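Local coordinates for hypothetical protein (Exiguobacterium sibiricum, PDB 2HKV) that is of unknown function but belongs to the DinB superfamily of helical-bundle proteins and binds a nickel ion through three histidines, at residues Val52-Asp57 with Leu119-His124; Leu58-Gly63 with Thr115-Glu120; Lys34-Gly39 with Leu133-Leu138. All blocks are in the same frame, centred on the assembly; numbering follows the deposited sequence.

In the fold
All three contacts use helix 114-138 and follow one another along it: contact 2 near its start, contact 1 next, contact 3 at its end. Contacts 1 and 2 pair it with helix 43-61, share L119 and E120 and have centres about 7 Å apart, so they form one continuous interface. Contact 3 brings in loop segment 34-39, first in sequence, so every segment of contacts 1 and 2 falls between its two halves. Its centre lies about 22 Å from that of contact 1 and 28 Å from that of contact 2, across the chain's centre from contact 2. Helix 114-138 thus links the nickel-bound H124 to both flanking contacts, and all three reach the second subunit.

Contact 1: residues Val52-Asp57 with Leu119-His124; sequences VLLEAD and LEAAVH. With NI (nickel (II) ion), chain B.
D57 and E120 bring two carboxylates unusually close, D57 OD2 lying 2.7 Å from E120 OE1 with the two planes clearly tilted against each other. The same D57 OD2 accepts a nearly straight hydrogen bond from H124 ND1, 2.8 Å long with an N-H...O angle of 169°. D57 OD2 accepts it on its syn lone pair, and the carboxylate and ring planes are only 11° apart. Because ND1 is the donor, the other ring nitrogen is left for the metal: H124 NE2 binds nickel at 2.1 Å, which makes D57 a second-shell residue that, together with the metal bond, restrains the rotation of the ring. H49, H128 and two waters are also ligands.

L53 covers one face of the imidazole. Its CD2 stands 3.7 Å from the centroid of the H124 ring and almost on the normal, a CH-pi contact. L53 CB already points toward the second helix, and CD1 of the same leucine meets A121 O. Beside it, L54 CD2 packs on A121 CB at 4.0 Å.

The short segments run nearly antiparallel, at 155° with axes 9.3 Å apart, within a helical bundle. Helix 4-26 receives L54 and A122, Y93 of helix 82-98 touches L54 and A121, and F148 of the second subunit meets the H124 ring.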
loop_
_atom_site.group_PDB
_atom_site.type_symbol
_atom_site.label_atom_id
_atom_site.label_comp_id
_atom_site.label_asym_id
_atom_site.label_seq_id
_atom_site.Cartn_x
_atom_site.Cartn_y
_atom_site.Cartn_z
ATOM N N VAL A 52 -14.042 3.335 -5.325
ATOM C CA VAL A 52 -14.992 2.338 -4.831
ATOM C C VAL A 52 -14.377 1.226 -3.969
ATOM O O VAL A 52 -15.113 0.522 -3.246
ATOM C CB VAL A 52 -15.813 1.680 -5.963
ATOM C CG1 VAL A 52 -16.443 2.726 -6.850
ATOM C CG2 VAL A 52 -14.922 0.742 -6.778
ATOM N N LEU A 53 -13.057 1.063 -3.957
ATOM C CA LEU A 53 -12.578 -0.199 -3.436
ATOM C C LEU A 53 -12.786 -0.403 -1.922
ATOM O O LEU A 53 -12.835 -1.551 -1.451
ATOM C CB LEU A 53 -11.127 -0.477 -3.846
ATOM C CG LEU A 53 -9.960 0.348 -3.288
ATOM C CD1 LEU A 53 -9.535 0.015 -1.779
ATOM C CD2 LEU A 53 -8.765 0.112 -4.248
ATOM N N LEU A 54 -12.835 0.683 -1.146
ATOM C CA LEU A 54 -12.957 0.508 0.317
ATOM C C LEU A 54 -14.296 -0.135 0.630
ATOM O O LEU A 54 -14.390 -0.908 1.575
ATOM C CB LEU A 54 -12.774 1.813 1.088
ATOM C CG LEU A 54 -11.378 2.428 1.201
ATOM C CD1 LEU A 54 -11.484 3.753 1.984
ATOM C CD2 LEU A 54 -10.387 1.467 1.874
ATOM N N GLU A 55 -15.317 0.140 -0.184
ATOM C CA GLU A 55 -16.653 -0.455 0.009
ATOM C C GLU A 55 -16.726 -1.813 -0.675
ATOM O O GLU A 55 -17.195 -2.782 -0.085
ATOM C CB GLU A 55 -17.712 0.529 -0.484
ATOM C CG GLU A 55 -19.107 0.018 -0.534
ATOM C CD GLU A 55 -20.144 1.091 -0.836
ATOM O OE1 GLU A 55 -19.829 2.311 -0.825
ATOM O OE2 GLU A 55 -21.308 0.702 -1.098
ATOM N N ALA A 56 -16.218 -1.893 -1.909
ATOM C CA ALA A 56 -16.194 -3.121 -2.695
ATOM C C ALA A 56 -15.566 -4.228 -1.885
ATOM O O ALA A 56 -16.147 -5.301 -1.722
ATOM C CB ALA A 56 -15.443 -2.924 -4.101
ATOM N N ASP A 57 -14.385 -3.976 -1.324
ATOM C CA ASP A 57 -13.713 -5.050 -0.629
ATOM C C ASP A 57 -14.507 -5.518 0.567
ATOM O O ASP A 57 -14.487 -6.698 0.883
ATOM C CB ASP A 57 -12.296 -4.647 -0.190
ATOM C CG ASP A 57 -11.304 -4.528 -1.366
ATOM O OD1 ASP A 57 -11.691 -4.521 -2.589
ATOM O OD2 ASP A 57 -10.077 -4.399 -1.087
ATOM N N LEU A 119 -7.765 -4.605 7.189
ATOM C CA LEU A 119 -6.380 -4.344 6.773
ATOM C C LEU A 119 -6.190 -4.554 5.256
ATOM O O LEU A 119 -5.463 -3.767 4.601
ATOM C CB LEU A 119 -5.384 -5.201 7.560
ATOM C CG LEU A 119 -3.895 -5.146 7.158
ATOM C CD1 LEU A 119 -3.354 -3.710 7.198
ATOM C CD2 LEU A 119 -3.110 -6.089 8.092
ATOM N N GLU A 120 -6.828 -5.573 4.659
ATOM C CA GLU A 120 -6.682 -5.834 3.236
ATOM C C GLU A 120 -7.134 -4.639 2.427
ATOM O O GLU A 120 -6.483 -4.278 1.456
ATOM C CB GLU A 120 -7.472 -7.081 2.836
ATOM C CG GLU A 120 -7.294 -7.578 1.385
ATOM C CD GLU A 120 -8.000 -6.700 0.336
ATOM O OE1 GLU A 120 -9.037 -6.097 0.677
ATOM O OE2 GLU A 120 -7.554 -6.609 -0.833
ATOM N N ALA A 121 -8.197 -3.973 2.851
ATOM C CA ALA A 121 -8.754 -2.905 2.044
ATOM C C ALA A 121 -7.767 -1.741 2.179
ATOM O O ALA A 121 -7.559 -1.013 1.221
ATOM C CB ALA A 121 -10.127 -2.517 2.551
ATOM N N ALA A 122 -7.189 -1.551 3.365
ATOM C CA ALA A 122 -6.177 -0.504 3.589
ATOM C C ALA A 122 -4.946 -0.626 2.630
ATOM O O ALA A 122 -4.569 0.316 1.917
ATOM C CB ALA A 122 -5.719 -0.462 5.083
ATOM N N VAL A 123 -4.323 -1.791 2.618
ATOM C CA VAL A 123 -3.166 -2.007 1.767
ATOM C C VAL A 123 -3.534 -2.005 0.297
ATOM O O VAL A 123 -2.736 -1.593 -0.523
ATOM C CB VAL A 123 -2.348 -3.301 2.151
ATOM C CG1 VAL A 123 -1.826 -3.171 3.582
ATOM C CG2 VAL A 123 -3.148 -4.594 1.990
ATOM N N HIS A 124 -4.743 -2.450 -0.056
ATOM C CA HIS A 124 -5.226 -2.312 -1.434
ATOM C C HIS A 124 -5.364 -0.838 -1.880
ATOM O O HIS A 124 -4.910 -0.437 -2.964
ATOM C CB HIS A 124 -6.554 -3.099 -1.533
ATOM C CG HIS A 124 -7.060 -3.262 -2.904
ATOM N ND1 HIS A 124 -8.350 -3.639 -3.160
ATOM C CD2 HIS A 124 -6.461 -3.091 -4.098
ATOM C CE1 HIS A 124 -8.526 -3.699 -4.460
ATOM N NE2 HIS A 124 -7.387 -3.384 -5.034
HETATM NI NI NI B . -7.201 -3.489 -7.161
HETATM O O HOH W 1 -6.844 -3.941 -9.338
HETATM O O HOH W 2 -8.406 -5.179 -7.236
#

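Contact 2: residues Leu58-Gly63 with Thr115-Glu120; sequences LRIATG and TGWLLE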
loop_
_atom_site.group_PDB
_atom_site.type_symbol
_atom_site.label_atom_id
_atom_site.label_comp_id
_atom_site.label_asym_id
_atom_site.label_seq_id
_atom_site.Cartn_x
_atom_site.Cartn_y
_atom_site.Cartn_z
ATOM N N LEU A 58 -15.175 -4.617 1.265
ATOM C CA LEU A 58 -15.893 -5.020 2.462
ATOM C C LEU A 58 -17.184 -5.735 2.116
ATOM O O LEU A 58 -17.593 -6.612 2.860
ATOM C CB LEU A 58 -16.136 -3.823 3.400
ATOM C CG LEU A 58 -14.865 -3.275 4.096
ATOM C CD1 LEU A 58 -15.253 -2.224 5.087
ATOM C CD2 LEU A 58 -14.088 -4.352 4.774
ATOM N N ARG A 59 -17.794 -5.383 0.990
ATOM C CA ARG A 59 -18.945 -6.116 0.464
ATOM C C ARG A 59 -18.561 -7.533 0.060
ATOM O O ARG A 59 -19.284 -8.511 0.385
ATOM C CB ARG A 59 -19.531 -5.359 -0.737
ATOM C CG ARG A 59 -20.276 -4.093 -0.350
ATOM C CD ARG A 59 -21.098 -3.431 -1.473
ATOM N NE ARG A 59 -21.796 -2.270 -0.919
ATOM C CZ ARG A 59 -23.034 -2.274 -0.440
ATOM N NH1 ARG A 59 -23.785 -3.358 -0.494
ATOM N NH2 ARG A 59 -23.533 -1.165 0.091
ATOM N N ILE A 60 -17.479 -7.655 -0.704
ATOM C CA ILE A 60 -16.891 -8.956 -0.995
ATOM C C ILE A 60 -16.701 -9.768 0.297
ATOM O O ILE A 60 -16.985 -10.974 0.295
ATOM C CB ILE A 60 -15.560 -8.809 -1.785
ATOM C CG1 ILE A 60 -15.866 -8.416 -3.241
ATOM C CG2 ILE A 60 -14.696 -10.088 -1.690
ATOM C CD1 ILE A 60 -14.735 -7.589 -3.911
ATOM N N ALA A 61 -16.208 -9.104 1.346
ATOM C CA ALA A 61 -15.899 -9.699 2.677
ATOM C C ALA A 61 -17.137 -10.250 3.409
ATOM O O ALA A 61 -17.073 -11.260 4.133
ATOM C CB ALA A 61 -15.172 -8.658 3.586
ATOM N N THR A 62 -18.276 -9.606 3.177
ATOM C CA THR A 62 -19.500 -9.965 3.881
ATOM C C THR A 62 -20.359 -10.902 3.091
ATOM O O THR A 62 -21.414 -11.252 3.561
ATOM C CB THR A 62 -20.236 -8.705 4.385
ATOM O OG1 THR A 62 -20.493 -7.812 3.316
ATOM C CG2 THR A 62 -19.359 -7.955 5.414
ATOM N N GLY A 63 -19.874 -11.363 1.927
ATOM C CA GLY A 63 -20.509 -12.443 1.178
ATOM C C GLY A 63 -21.176 -12.024 -0.118
ATOM O O GLY A 63 -22.069 -12.723 -0.584
ATOM N N THR A 115 -10.896 -8.270 11.018
ATOM C CA THR A 115 -9.698 -7.417 11.149
ATOM C C THR A 115 -8.770 -7.553 9.940
ATOM O O THR A 115 -8.225 -6.571 9.426
ATOM C CB THR A 115 -8.954 -7.735 12.472
ATOM O OG1 THR A 115 -9.918 -7.659 13.527
ATOM C CG2 THR A 115 -7.990 -6.787 12.706
ATOM N N GLY A 116 -8.598 -8.772 9.444
ATOM C CA GLY A 116 -7.851 -8.983 8.215
ATOM C C GLY A 116 -8.432 -8.318 6.984
ATOM O O GLY A 116 -7.701 -7.697 6.231
ATOM N N TRP A 117 -9.735 -8.365 6.804
ATOM C CA TRP A 117 -10.361 -7.667 5.693
ATOM C C TRP A 117 -10.235 -6.151 5.765
ATOM O O TRP A 117 -10.023 -5.488 4.762
ATOM C CB TRP A 117 -11.847 -8.068 5.551
ATOM C CG TRP A 117 -12.043 -9.394 4.847
ATOM C CD1 TRP A 117 -12.516 -10.566 5.388
ATOM C CD2 TRP A 117 -11.760 -9.674 3.462
ATOM N NE1 TRP A 117 -12.534 -11.554 4.414
ATOM C CE2 TRP A 117 -12.069 -11.037 3.237
ATOM C CE3 TRP A 117 -11.267 -8.906 2.406
ATOM C CZ2 TRP A 117 -11.914 -11.635 2.002
ATOM C CZ3 TRP A 117 -11.125 -9.514 1.156
ATOM C CH2 TRP A 117 -11.466 -10.868 0.984
ATOM N N LEU A 118 -10.395 -5.593 6.951
ATOM C CA LEU A 118 -10.165 -4.180 7.141
ATOM C C LEU A 118 -8.725 -3.772 6.809
ATOM O O LEU A 118 -8.493 -2.736 6.177
ATOM C CB LEU A 118 -10.549 -3.802 8.549
ATOM C CG LEU A 118 -12.027 -3.779 8.912
ATOM C CD1 LEU A 118 -12.327 -3.775 10.434
ATOM C CD2 LEU A 118 -12.806 -2.693 8.155
ATOM N N LEU A 119 -7.765 -4.605 7.189
ATOM C CA LEU A 119 -6.380 -4.344 6.773
ATOM C C LEU A 119 -6.190 -4.554 5.256
ATOM O O LEU A 119 -5.463 -3.767 4.601
ATOM C CB LEU A 119 -5.384 -5.201 7.560
ATOM C CG LEU A 119 -3.895 -5.146 7.158
ATOM C CD1 LEU A 119 -3.354 -3.710 7.198
ATOM C CD2 LEU A 119 -3.110 -6.089 8.092
ATOM N N GLU A 120 -6.828 -5.573 4.659
ATOM C CA GLU A 120 -6.682 -5.834 3.236
ATOM C C GLU A 120 -7.134 -4.639 2.427
ATOM O O GLU A 120 -6.483 -4.278 1.456
ATOM C CB GLU A 120 -7.472 -7.081 2.836
ATOM C CG GLU A 120 -7.294 -7.578 1.385
ATOM C CD GLU A 120 -8.000 -6.700 0.336
ATOM O OE1 GLU A 120 -9.037 -6.097 0.677
ATOM O OE2 GLU A 120 -7.554 -6.609 -0.833
#
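A61 and W117 face each other methyl to ring: A61 CB sits over one face of the indole, 3.5 Å from the centroid of the five-membered ring and 15° off its normal. The closest ring atom is W117 CG, also 3.5 Å from A61 CB, and CD1 and CD2 of the same ring are little farther off. This is a CH-pi contact, with the methyl displaced toward the rim of the indole as a whole. W117 CG lies anti to its carbonyl carbon, beside the backbone N (chi1 -80°), and chi2 of 112° turns the flat of the indole to helix 43-61, just before the Schellman turn at G63. The six-membered part of the ring extends toward I60, whose CG2 reaches W117 CH2 at 4.3 Å from an oblique direction.

On the side of the contact next to helix 82-98, L58 and L118 cross at about a right angle. L118 CD2 meets both methyls of L58, with L58 CD1 4.0 Å away, while L58 CD2 also approaches W117 CB at 4.4 Å. Y92, Y93 and R96 of helix 82-98 pack against L58, and W5 and L9 of helix 4-26 against L118.

The touching residues are all buried. The chemistry is that of a hydrophobic bundle core, in which the two segments meet through apolar and CH-pi contacts alone, with no hydrogen bond between them.

Contact 3: residues Lys34-Gly39 with Leu133-Leu138; sequences KRPISG and LDYLNL
Y135 and P36 meet because the tyrosine CG lies anti to its carbonyl carbon, beside the backbone N (chi1 -81°), while chi2 of 17° turns one ring face to the proline. In the helical bundle of this DinB-family protein, this packs an irregular interhelical loop on the last turns of helix 114-138. P36 CD lies 4.0 Å from the centroid of the Y135 ring and 17° off its normal, a CH-pi contact offset toward the rim. P36 CG comes still nearer to the inner end of the ring, 3.7 Å from Y135 CG.

I37 crosses the tyrosine at about a right angle. Its CG1 approaches Y135 CE1 obliquely at 3.7 Å, and its CD1 touches the same ring atom. At the far end of the ring, Y135 OH is hydrogen-bonded to R41 O and to Q131 NE2, while V43 and V46 of helix 43-61 also touch the side chain. An alanine in place of Y135 would probably open a gap beneath P36 and I37 and leave R41 O without its hydroxyl partner. D134 of the second subunit packs on I37, so the loop also borders the dimer interface.

L138, about one turn further along the helix, completes the contact. One of its methyls touches both loop side chains: L138 CD1 is 3.6 Å from P36 CB and 4.0 Å from I37 CG1.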
loop_
_atom_site.group_PDB
_atom_site.type_symbol
_atom_site.label_atom_id
_atom_site.label_comp_id
_atom_site.label_asym_id
_atom_site.label_seq_id
_atom_site.Cartn_x
_atom_site.Cartn_y
_atom_site.Cartn_z
ATOM N N LYS A 34 -5.779 8.673 -20.809
ATOM C CA LYS A 34 -4.387 8.304 -20.993
ATOM C C LYS A 34 -4.069 6.989 -20.250
ATOM O O LYS A 34 -4.579 6.727 -19.133
ATOM C CB LYS A 34 -3.450 9.441 -20.524
ATOM C CG LYS A 34 -3.411 10.671 -21.444
ATOM C CD LYS A 34 -1.939 11.041 -21.814
ATOM C CE LYS A 34 -1.762 12.360 -22.624
ATOM N NZ LYS A 34 -2.796 13.477 -22.423
ATOM N N ARG A 35 -3.230 6.171 -20.883
ATOM C CA ARG A 35 -2.719 4.923 -20.287
ATOM C C ARG A 35 -1.202 4.977 -20.309
ATOM O O ARG A 35 -0.591 4.523 -21.272
ATOM C CB ARG A 35 -3.180 3.686 -21.091
ATOM C CG ARG A 35 -4.681 3.630 -21.276
ATOM C CD ARG A 35 -5.145 2.407 -22.117
ATOM N NE ARG A 35 -6.418 1.906 -21.593
ATOM C CZ ARG A 35 -7.596 2.516 -21.753
ATOM N NH1 ARG A 35 -7.698 3.665 -22.436
ATOM N NH2 ARG A 35 -8.690 1.980 -21.210
ATOM N N PRO A 36 -0.590 5.559 -19.269
ATOM C CA PRO A 36 0.856 5.723 -19.212
ATOM C C PRO A 36 1.621 4.391 -19.193
ATOM O O PRO A 36 2.774 4.375 -19.553
ATOM C CB PRO A 36 1.080 6.479 -17.881
ATOM C CG PRO A 36 -0.247 7.032 -17.490
ATOM C CD PRO A 36 -1.260 6.093 -18.071
ATOM N N ILE A 37 1.012 3.311 -18.715
ATOM C CA ILE A 37 1.624 1.982 -18.766
ATOM C C ILE A 37 0.817 1.097 -19.722
ATOM O O ILE A 37 -0.256 0.612 -19.371
ATOM C CB ILE A 37 1.658 1.314 -17.369
ATOM C CG1 ILE A 37 2.219 2.288 -16.328
ATOM C CG2 ILE A 37 2.452 0.020 -17.403
ATOM C CD1 ILE A 37 2.630 1.624 -15.033
ATOM N N SER A 38 1.337 0.907 -20.932
ATOM C CA SER A 38 0.617 0.164 -21.982
ATOM C C SER A 38 0.273 -1.204 -21.441
ATOM O O SER A 38 1.112 -1.840 -20.815
ATOM C CB SER A 38 1.447 0.059 -23.274
ATOM O OG SER A 38 2.410 -0.984 -23.192
ATOM N N GLY A 39 -0.977 -1.614 -21.630
ATOM C CA GLY A 39 -1.491 -2.861 -21.072
ATOM C C GLY A 39 -2.335 -2.729 -19.822
ATOM O O GLY A 39 -3.072 -3.657 -19.463
ATOM N N LEU A 133 -0.236 7.733 -8.431
ATOM C CA LEU A 133 0.872 8.671 -8.308
ATOM C C LEU A 133 1.930 8.455 -9.442
ATOM O O LEU A 133 2.428 9.436 -10.083
ATOM C CB LEU A 133 1.516 8.518 -6.940
ATOM C CG LEU A 133 2.716 9.405 -6.603
ATOM C CD1 LEU A 133 2.227 10.771 -6.178
ATOM C CD2 LEU A 133 3.514 8.718 -5.446
ATOM N N ASP A 134 2.267 7.196 -9.695
ATOM C CA ASP A 134 3.214 6.870 -10.775
ATOM C C ASP A 134 2.677 7.342 -12.136
ATOM O O ASP A 134 3.433 7.870 -12.940
ATOM C CB ASP A 134 3.485 5.383 -10.874
ATOM C CG ASP A 134 4.311 4.849 -9.732
ATOM O OD1 ASP A 134 4.944 5.659 -8.996
ATOM O OD2 ASP A 134 4.334 3.579 -9.600
ATOM N N TYR A 135 1.386 7.156 -12.381
ATOM C CA TYR A 135 0.800 7.599 -13.626
ATOM C C TYR A 135 0.938 9.116 -13.790
ATOM O O TYR A 135 1.301 9.587 -14.869
ATOM C CB TYR A 135 -0.689 7.312 -13.677
ATOM C CG TYR A 135 -1.101 5.905 -14.041
ATOM C CD1 TYR A 135 -0.211 4.847 -13.986
ATOM C CD2 TYR A 135 -2.408 5.646 -14.428
ATOM C CE1 TYR A 135 -0.623 3.548 -14.275
ATOM C CE2 TYR A 135 -2.816 4.368 -14.754
ATOM C CZ TYR A 135 -1.921 3.323 -14.684
ATOM O OH TYR A 135 -2.347 2.052 -14.999
ATOM N N LEU A 136 0.566 9.865 -12.750
ATOM C CA LEU A 136 0.580 11.323 -12.855
ATOM C C LEU A 136 2.024 11.794 -13.020
ATOM O O LEU A 136 2.295 12.633 -13.837
ATOM C CB LEU A 136 -0.117 11.985 -11.640
ATOM C CG LEU A 136 -1.638 11.759 -11.548
ATOM C CD1 LEU A 136 -2.234 12.620 -10.383
ATOM C CD2 LEU A 136 -2.422 11.937 -12.822
ATOM N N ASN A 137 2.961 11.185 -12.301
ATOM C CA ASN A 137 4.375 11.522 -12.483
ATOM C C ASN A 137 4.918 11.131 -13.865
ATOM O O ASN A 137 5.720 11.872 -14.460
ATOM C CB ASN A 137 5.214 10.884 -11.389
ATOM C CG ASN A 137 5.136 11.643 -10.068
ATOM O OD1 ASN A 137 4.973 12.868 -10.044
ATOM N ND2 ASN A 137 5.243 10.909 -8.978
ATOM N N LEU A 138 4.480 10.001 -14.399
ATOM C CA LEU A 138 4.760 9.646 -15.812
ATOM C C LEU A 138 4.251 10.725 -16.783
ATOM O O LEU A 138 4.844 10.969 -17.828
ATOM C CB LEU A 138 4.103 8.331 -16.188
ATOM C CG LEU A 138 4.876 7.060 -15.760
ATOM C CD1 LEU A 138 4.015 5.791 -15.841
ATOM C CD2 LEU A 138 6.082 6.890 -16.570
#